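Local coordinates for protein putative fimbrium tip subunit Fim1C (Bacteroides ovatus, PDB 4EPS) that is probably a component of the tip of a fimbrium, a filamentous cell-surface appendage that mediates adhesion and biofilm formation, at residues D44-F49 / S70-K75; I60-F65 / S96-K101. All coordinates share one frame; numbering follows the deposited sequence.

Overall arrangement
The first segment met along the chain, 44-49, lies on strand 45-52, which pairs antiparallel with strand 55-67; residues 60-65 fall within that second strand. The chain then turns back into the short strand 72-73, and contact 1 closes a loop by bringing residues 70-75 near 44-49. Contact 2 opens inside this loop and closes beyond it, joining 60-65 to the irregular segment 96-101 that follows strand 87-92, so the two loops cross. Their centres lie about 12 Å apart, and the contacts touch directly: Leu48 N and Met63 O are probably hydrogen-bonded. Together they tie three neighbouring strands to the loop ahead of helix 111-115.

Contact 1: D44-F49 / S70-K75; sequences DQIGLF and SSWSGK
Ile46 and the six-membered half of the Trp72 indole carry the apolar part of this contact, their side chains crossing at about a right angle. From CB, which points across toward 70-75, the isoleucine splits into two branches that both reach the ring. The CG2 methyl lies 3.7 Å from Trp72 CH2 and nearly as close to CZ3, coming in obliquely. With chi1 at 61°, CG1 sits between the backbone N and the carbonyl carbon, and this turns the longer branch along the same ring: Ile46 CG1 is 3.8 Å from Trp72 CZ3 and also touches CE3. At the tip, Ile46 CD1 rides 4.3 Å above one face of the indole, displaced toward its rim.

The two strands are not hydrogen-bonding partners. Strand 55-67 runs between them, antiparallel to both, and Ile46 pairs through its backbone with Phe65 of that middle strand; the tryptophan and the isoleucine thus meet across one face of a three-strand stretch in the fimbrillin-like domain, whose family belongs to the transthyretin clan. Val17 of strand 14-19 touches both side chains, Tyr92 lies against Ile46, and Phe40 meets the indole edge-to-face.

Where strand 45-52 begins, the ring meets backbone instead. Gln45 CA lies at the indole edge, near its plane, 4.3 Å from Trp72 CZ3, while the carbonyl O of Asp44 approaches the same carbon obliquely at 3.6 Å. The Asp44 CB stands 4.3 Å from Trp72 CH2, but its carboxylate is engaged elsewhere: OD1 hydrogen-bonds to the hydroxyl of Tyr92, and OD2 to the backbone N of Thr41 and to a bound glycerol. CB of Gln45 points away from 70-75.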
ATOM      1  N   ASP A  44      17.143 -43.095  16.460  1.00 28.39           N
ATOM      2  CA  ASP A  44      17.545 -43.614  15.133  1.00 26.43           C
ATOM      3  C   ASP A  44      18.566 -44.704  15.296  1.00 29.83           C
ATOM      4  O   ASP A  44      19.436 -44.587  16.162  1.00 28.18           O
ATOM      5  CB  ASP A  44      18.147 -42.483  14.281  1.00 26.69           C
ATOM      6  CG  ASP A  44      17.117 -41.618  13.589  1.00 33.15           C
ATOM      7  OD1 ASP A  44      15.993 -42.113  13.341  1.00 35.42           O
ATOM      8  OD2 ASP A  44      17.441 -40.465  13.266  1.00 31.25           O
ATOM      9  N   GLN A  45      18.471 -45.776  14.480  1.00 26.52           N
ATOM     10  CA  GLN A  45      19.422 -46.875  14.546  1.00 25.99           C
ATOM     11  C   GLN A  45      19.978 -47.216  13.200  1.00 27.69           C
ATOM     12  O   GLN A  45      19.261 -47.184  12.200  1.00 26.29           O
ATOM     13  CB  GLN A  45      18.792 -48.148  15.140  1.00 28.32           C
ATOM     14  CG  GLN A  45      18.395 -48.028  16.608  1.00 38.15           C
ATOM     15  CD  GLN A  45      17.970 -49.373  17.147  1.00 50.94           C
ATOM     16  OE1 GLN A  45      17.065 -50.014  16.605  1.00 37.29           O
ATOM     17  NE2 GLN A  45      18.650 -49.848  18.193  1.00 39.93           N
ATOM     18  N   ILE A  46      21.261 -47.567  13.191  1.00 25.93           N
ATOM     19  CA  ILE A  46      22.002 -48.021  12.026  1.00 25.91           C
ATOM     20  C   ILE A  46      22.502 -49.426  12.295  1.00 30.28           C
ATOM     21  O   ILE A  46      22.618 -49.835  13.445  1.00 29.59           O
ATOM     22  CB  ILE A  46      23.179 -47.071  11.645  1.00 29.34           C
ATOM     23  CG1 ILE A  46      24.230 -46.966  12.786  1.00 30.75           C
ATOM     24  CG2 ILE A  46      22.658 -45.696  11.164  1.00 27.08           C
ATOM     25  CD1 ILE A  46      25.540 -46.578  12.329  1.00 39.71           C
ATOM     26  N   GLY A  47      22.821 -50.139  11.235  1.00 27.31           N
ATOM     27  CA  GLY A  47      23.413 -51.459  11.335  1.00 26.63           C
ATOM     28  C   GLY A  47      24.815 -51.394  10.772  1.00 29.97           C
ATOM     29  O   GLY A  47      25.043 -50.756   9.738  1.00 27.50           O
ATOM     30  N   LEU A  48      25.750 -52.072  11.412  1.00 28.05           N
ATOM     31  CA  LEU A  48      27.140 -52.083  10.957  1.00 28.87           C
ATOM     32  C   LEU A  48      27.598 -53.493  10.544  1.00 32.91           C
ATOM     33  O   LEU A  48      27.291 -54.468  11.234  1.00 32.79           O
ATOM     34  CB  LEU A  48      28.021 -51.555  12.108  1.00 29.96           C
ATOM     35  CG  LEU A  48      29.542 -51.487  11.864  1.00 37.39           C
ATOM     36  CD1 LEU A  48      29.888 -50.460  10.795  1.00 37.51           C
ATOM     37  CD2 LEU A  48      30.273 -51.116  13.127  1.00 39.75           C
ATOM     38  N   PHE A  49      28.402 -53.570   9.466  1.00 29.08           N
ATOM     39  CA  PHE A  49      29.039 -54.796   8.967  1.00 29.17           C
ATOM     40  C   PHE A  49      30.537 -54.592   8.764  1.00 33.81           C
ATOM     41  O   PHE A  49      30.960 -53.529   8.294  1.00 32.12           O
ATOM     42  CB  PHE A  49      28.436 -55.231   7.622  1.00 30.14           C
ATOM     43  CG  PHE A  49      26.994 -55.667   7.654  1.00 31.41           C
ATOM     44  CD1 PHE A  49      25.965 -54.743   7.481  1.00 31.99           C
ATOM     45  CD2 PHE A  49      26.661 -57.020   7.769  1.00 33.77           C
ATOM     46  CE1 PHE A  49      24.628 -55.153   7.485  1.00 32.79           C
ATOM     47  CE2 PHE A  49      25.324 -57.431   7.762  1.00 36.20           C
ATOM     48  CZ  PHE A  49      24.315 -56.498   7.629  1.00 34.04           C
ATOM     49  N   SER A  70      23.227 -36.952  20.638  1.00 26.47           N
ATOM     50  CA  SER A  70      24.582 -36.382  20.624  1.00 26.84           C
ATOM     51  C   SER A  70      25.581 -37.329  19.939  1.00 30.33           C
ATOM     52  O   SER A  70      26.462 -36.849  19.228  1.00 28.80           O
ATOM     53  CB  SER A  70      25.064 -36.073  22.047  1.00 27.04           C
ATOM     54  OG  SER A  70      24.286 -35.018  22.605  1.00 26.78           O
ATOM     55  N   SER A  71      25.477 -38.649  20.182  1.00 25.88           N
ATOM     56  CA  SER A  71      26.448 -39.603  19.644  1.00 26.38           C
ATOM     57  C   SER A  71      25.820 -40.962  19.387  1.00 28.94           C
ATOM     58  O   SER A  71      24.684 -41.205  19.825  1.00 27.98           O
ATOM     59  CB  SER A  71      27.633 -39.752  20.604  1.00 32.11           C
ATOM     60  OG  SER A  71      27.234 -40.306  21.853  1.00 35.49           O
ATOM     61  N   TRP A  72      26.566 -41.847  18.694  1.00 25.06           N
ATOM     62  CA  TRP A  72      26.137 -43.206  18.369  1.00 25.94           C
ATOM     63  C   TRP A  72      26.665 -44.178  19.407  1.00 33.99           C
ATOM     64  O   TRP A  72      27.870 -44.206  19.671  1.00 33.50           O
ATOM     65  CB  TRP A  72      26.616 -43.613  16.952  1.00 23.82           C
ATOM     66  CG  TRP A  72      25.978 -42.770  15.885  1.00 23.60           C
ATOM     67  CD1 TRP A  72      26.432 -41.577  15.400  1.00 25.53           C
ATOM     68  CD2 TRP A  72      24.713 -43.007  15.260  1.00 23.60           C
ATOM     69  NE1 TRP A  72      25.547 -41.082  14.473  1.00 24.95           N
ATOM     70  CE2 TRP A  72      24.479 -41.936  14.370  1.00 26.61           C
ATOM     71  CE3 TRP A  72      23.776 -44.062  15.322  1.00 25.45           C
ATOM     72  CZ2 TRP A  72      23.342 -41.873  13.557  1.00 26.79           C
ATOM     73  CZ3 TRP A  72      22.626 -43.980  14.545  1.00 26.61           C
ATOM     74  CH2 TRP A  72      22.427 -42.907  13.659  1.00 26.79           C
ATOM     75  N   SER A  73      25.765 -44.963  20.009  1.00 35.29           N
ATOM     76  CA  SER A  73      26.132 -45.953  21.032  1.00 37.94           C
ATOM     77  C   SER A  73      25.621 -47.348  20.706  1.00 43.78           C
ATOM     78  O   SER A  73      24.570 -47.526  20.086  1.00 40.49           O
ATOM     79  CB  SER A  73      25.620 -45.543  22.411  1.00 42.66           C
ATOM     80  OG  SER A  73      24.290 -45.054  22.361  1.00 52.62           O
ATOM     81  N   GLY A  74      26.385 -48.321  21.166  1.00 43.81           N
ATOM     82  CA  GLY A  74      26.102 -49.738  21.034  1.00 44.86           C
ATOM     83  C   GLY A  74      27.153 -50.508  21.798  1.00 50.65           C
ATOM     84  O   GLY A  74      27.855 -49.935  22.637  1.00 50.40           O
ATOM     85  N   LYS A  75      27.277 -51.794  21.507  1.00 48.58           N
ATOM     86  CA  LYS A  75      28.295 -52.610  22.159  1.00 50.19           C
ATOM     87  C   LYS A  75      29.676 -52.161  21.613  1.00 56.80           C
ATOM     88  O   LYS A  75      29.821 -52.008  20.397  1.00 54.34           O
ATOM     89  CB  LYS A  75      28.025 -54.107  21.948  1.00 52.81           C
ATOM     90  CG  LYS A  75      26.830 -54.616  22.749  1.00 70.28           C
ATOM     91  CD  LYS A  75      26.682 -56.128  22.651  1.00 85.27           C
ATOM     92  CE  LYS A  75      25.421 -56.626  23.312  1.00 96.01           C
ATOM     93  NZ  LYS A  75      25.288 -58.102  23.190  1.00105.99           N
TER

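Contact 2: I60-F65 / S96-K101; sequences INNMPF and SEMTGK. With GOL (glycerol), chain B.
A chi1 of -165° swings the Asn62 amide out opposite the backbone N, while at -74° CG of selenomethionine Met98 stays beside its own N, and these settings lay the Met98 CG methylene over the flat of the Asn62 amide. A G1 beta bulge sets Asn62 and Met63 opposite the single residue Leu48, where strand 55-67 pairs with strand 45-52, and Asn62 adopts the left-handed backbone conformation. The Met98 CG is 3.4 Å from Asn62 CG and about equally far from OD1 and ND2, so it packs on the amide face. Asn62 OD1 is hydrogen-bonded to the Tyr91 hydroxyl and ND2 to the backbone O of Gln95. Were this side chain cut back to that of alanine, Gln95 O and the Tyr91 hydroxyl would probably lose these mates and a gap would be likely to open beside the Met98 methylene.

A glycerol, probably from the crystallisation liquor, bridges the two segments. Its O2 accepts a nearly straight bond from Asn62 ND2 (2.9 Å, 169°) and donates to Ser96 O, while its O3 donates to Asn61 O. Beyond it a type II turn runs from Met98 to Lys101, and Thr99 OG1 donates to Glu97 OE1. At the turn's start, Met98 N donates to glycerol O1 at 2.8 Å.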
ATOM      1  N   ILE A  60      30.905 -58.570  13.979  1.00 36.98           N
ATOM      2  CA  ILE A  60      30.368 -57.302  13.411  1.00 34.70           C
ATOM      3  C   ILE A  60      29.479 -57.635  12.192  1.00 35.50           C
ATOM      4  O   ILE A  60      29.842 -57.408  11.032  1.00 33.18           O
ATOM      5  CB  ILE A  60      31.490 -56.252  13.066  1.00 36.68           C
ATOM      6  CG1 ILE A  60      32.542 -56.103  14.219  1.00 37.32           C
ATOM      7  CG2 ILE A  60      30.850 -54.868  12.736  1.00 35.86           C
ATOM      8  CD1 ILE A  60      33.932 -55.556  13.837  1.00 44.50           C
ATOM      9  N   ASN A  61      28.330 -58.227  12.478  1.00 32.49           N
ATOM     10  CA  ASN A  61      27.383 -58.684  11.478  1.00 32.62           C
ATOM     11  C   ASN A  61      26.029 -58.107  11.815  1.00 35.75           C
ATOM     12  O   ASN A  61      25.355 -58.605  12.718  1.00 35.49           O
ATOM     13  CB  ASN A  61      27.370 -60.237  11.449  1.00 35.75           C
ATOM     14  CG  ASN A  61      26.589 -60.847  10.308  1.00 51.30           C
ATOM     15  OD1 ASN A  61      25.786 -60.197   9.641  1.00 41.44           O
ATOM     16  ND2 ASN A  61      26.820 -62.121  10.051  1.00 43.53           N
ATOM     17  N   ASN A  62      25.655 -56.992  11.137  1.00 31.92           N
ATOM     18  CA  ASN A  62      24.405 -56.275  11.394  1.00 31.53           C
ATOM     19  C   ASN A  62      24.360 -55.806  12.851  1.00 35.07           C
ATOM     20  O   ASN A  62      23.362 -55.979  13.539  1.00 35.43           O
ATOM     21  CB  ASN A  62      23.161 -57.115  11.028  1.00 33.00           C
ATOM     22  CG  ASN A  62      21.927 -56.277  10.940  1.00 37.67           C
ATOM     23  OD1 ASN A  62      21.998 -55.098  10.589  1.00 32.50           O
ATOM     24  ND2 ASN A  62      20.779 -56.830  11.322  1.00 30.90           N
HETATM   25  N   MSE A  63      25.462 -55.224  13.327  1.00 31.61           N
HETATM   26  CA  MSE A  63      25.542 -54.744  14.698  1.00 31.96           C
HETATM   27  C   MSE A  63      24.804 -53.406  14.829  1.00 35.06           C
HETATM   28  O   MSE A  63      25.107 -52.471  14.082  1.00 32.14           O
HETATM   29  CB  MSE A  63      27.005 -54.630  15.121  1.00 34.36           C
HETATM   30  CG  MSE A  63      27.187 -54.321  16.587  1.00 43.29           C
HETATM   31 SE   MSE A  63      29.096 -54.090  17.011  0.75 53.31          SE
HETATM   32  CE  MSE A  63      29.723 -55.483  16.318  1.00 50.34           C
ATOM     33  N   PRO A  64      23.831 -53.303  15.762  1.00 32.43           N
ATOM     34  CA  PRO A  64      23.063 -52.054  15.866  1.00 31.66           C
ATOM     35  C   PRO A  64      23.735 -50.969  16.705  1.00 34.55           C
ATOM     36  O   PRO A  64      24.320 -51.246  17.755  1.00 32.78           O
ATOM     37  CB  PRO A  64      21.756 -52.491  16.535  1.00 34.10           C
ATOM     38  CG  PRO A  64      22.143 -53.705  17.380  1.00 39.40           C
ATOM     39  CD  PRO A  64      23.327 -54.351  16.694  1.00 35.68           C
ATOM     40  N   PHE A  65      23.592 -49.723  16.253  1.00 28.93           N
ATOM     41  CA  PHE A  65      24.045 -48.539  16.977  1.00 28.89           C
ATOM     42  C   PHE A  65      22.905 -47.560  17.014  1.00 30.96           C
ATOM     43  O   PHE A  65      22.247 -47.374  15.996  1.00 29.62           O
ATOM     44  CB  PHE A  65      25.301 -47.921  16.332  1.00 30.83           C
ATOM     45  CG  PHE A  65      26.524 -48.753  16.580  1.00 33.07           C
ATOM     46  CD1 PHE A  65      26.862 -49.796  15.723  1.00 35.32           C
ATOM     47  CD2 PHE A  65      27.294 -48.561  17.723  1.00 37.47           C
ATOM     48  CE1 PHE A  65      27.973 -50.605  15.982  1.00 37.22           C
ATOM     49  CE2 PHE A  65      28.397 -49.379  17.981  1.00 39.66           C
ATOM     50  CZ  PHE A  65      28.737 -50.380  17.101  1.00 37.30           C
ATOM     51  N   SER A  96      16.297 -55.822  11.983  1.00 37.80           N
ATOM     52  CA  SER A  96      16.629 -57.011  12.784  1.00 39.71           C
ATOM     53  C   SER A  96      17.024 -58.184  11.901  1.00 43.67           C
ATOM     54  O   SER A  96      17.921 -58.950  12.269  1.00 43.83           O
ATOM     55  CB  SER A  96      15.447 -57.427  13.658  1.00 44.46           C
ATOM     56  OG  SER A  96      15.359 -56.606  14.809  1.00 56.91           O
ATOM     57  N   GLU A  97      16.374 -58.314  10.724  1.00 40.13           N
ATOM     58  CA  GLU A  97      16.658 -59.412   9.797  1.00 40.37           C
ATOM     59  C   GLU A  97      17.390 -58.903   8.554  1.00 41.53           C
ATOM     60  O   GLU A  97      16.844 -58.113   7.789  1.00 42.27           O
ATOM     61  CB  GLU A  97      15.349 -60.157   9.418  1.00 42.56           C
ATOM     62  CG  GLU A  97      15.554 -61.435   8.611  1.00 59.68           C
ATOM     63  CD  GLU A  97      16.280 -62.563   9.322  1.00 88.08           C
ATOM     64  OE1 GLU A  97      17.531 -62.596   9.270  1.00 79.10           O
ATOM     65  OE2 GLU A  97      15.596 -63.421   9.926  1.00 91.94           O
HETATM   66  N   MSE A  98      18.625 -59.368   8.350  1.00 34.82           N
HETATM   67  CA  MSE A  98      19.424 -58.959   7.192  1.00 32.19           C
HETATM   68  C   MSE A  98      19.894 -60.178   6.398  1.00 38.06           C
HETATM   69  O   MSE A  98      20.698 -60.037   5.475  1.00 36.95           O
HETATM   70  CB  MSE A  98      20.603 -58.067   7.617  1.00 32.01           C
HETATM   71  CG  MSE A  98      20.165 -56.645   8.000  1.00 35.21           C
HETATM   72 SE   MSE A  98      19.467 -55.674   6.471  0.75 38.21          SE
HETATM   73  CE  MSE A  98      21.165 -55.348   5.518  1.00 33.70           C
ATOM     74  N   THR A  99      19.340 -61.368   6.697  1.00 39.35           N
ATOM     75  CA  THR A  99      19.702 -62.584   5.950  1.00 40.32           C
ATOM     76  C   THR A  99      19.327 -62.392   4.475  1.00 43.15           C
ATOM     77  O   THR A  99      18.193 -62.027   4.169  1.00 43.38           O
ATOM     78  CB  THR A  99      19.050 -63.849   6.573  1.00 52.15           C
ATOM     79  OG1 THR A  99      19.425 -63.933   7.954  1.00 54.07           O
ATOM     80  CG2 THR A  99      19.471 -65.128   5.865  1.00 50.00           C
ATOM     81  N   GLY A 100      20.314 -62.575   3.606  1.00 40.13           N
ATOM     82  CA  GLY A 100      20.169 -62.437   2.164  1.00 39.89           C
ATOM     83  C   GLY A 100      20.032 -61.009   1.681  1.00 42.08           C
ATOM     84  O   GLY A 100      19.756 -60.792   0.497  1.00 42.14           O
ATOM     85  N   LYS A 101      20.261 -60.010   2.569  1.00 35.27           N
ATOM     86  CA  LYS A 101      20.117 -58.616   2.157  1.00 33.47           C
ATOM     87  C   LYS A 101      21.467 -57.953   1.794  1.00 37.13           C
ATOM     88  O   LYS A 101      21.490 -56.766   1.441  1.00 35.95           O
ATOM     89  CB  LYS A 101      19.373 -57.801   3.235  1.00 34.69           C
ATOM     90  CG  LYS A 101      17.964 -58.305   3.553  1.00 42.47           C
ATOM     91  CD  LYS A 101      17.068 -58.302   2.333  1.00 53.84           C
ATOM     92  CE  LYS A 101      15.600 -58.421   2.658  1.00 61.55           C
ATOM     93  NZ  LYS A 101      14.779 -58.255   1.425  1.00 58.92           N
TER
HETATM   94  C1  GOL B 629      21.330 -61.054  10.434  1.00 75.86           C
HETATM   95  O1  GOL B 629      19.943 -61.088  10.130  1.00 74.58           O
HETATM   96  C2  GOL B 629      21.542 -60.839  11.915  1.00 77.49           C
HETATM   97  O2  GOL B 629      21.028 -59.555  12.288  1.00 76.77           O
HETATM   98  C3  GOL B 629      23.013 -60.932  12.253  1.00 78.47           C
HETATM   99  O3  GOL B 629      23.251 -60.673  13.634  1.00 78.61           O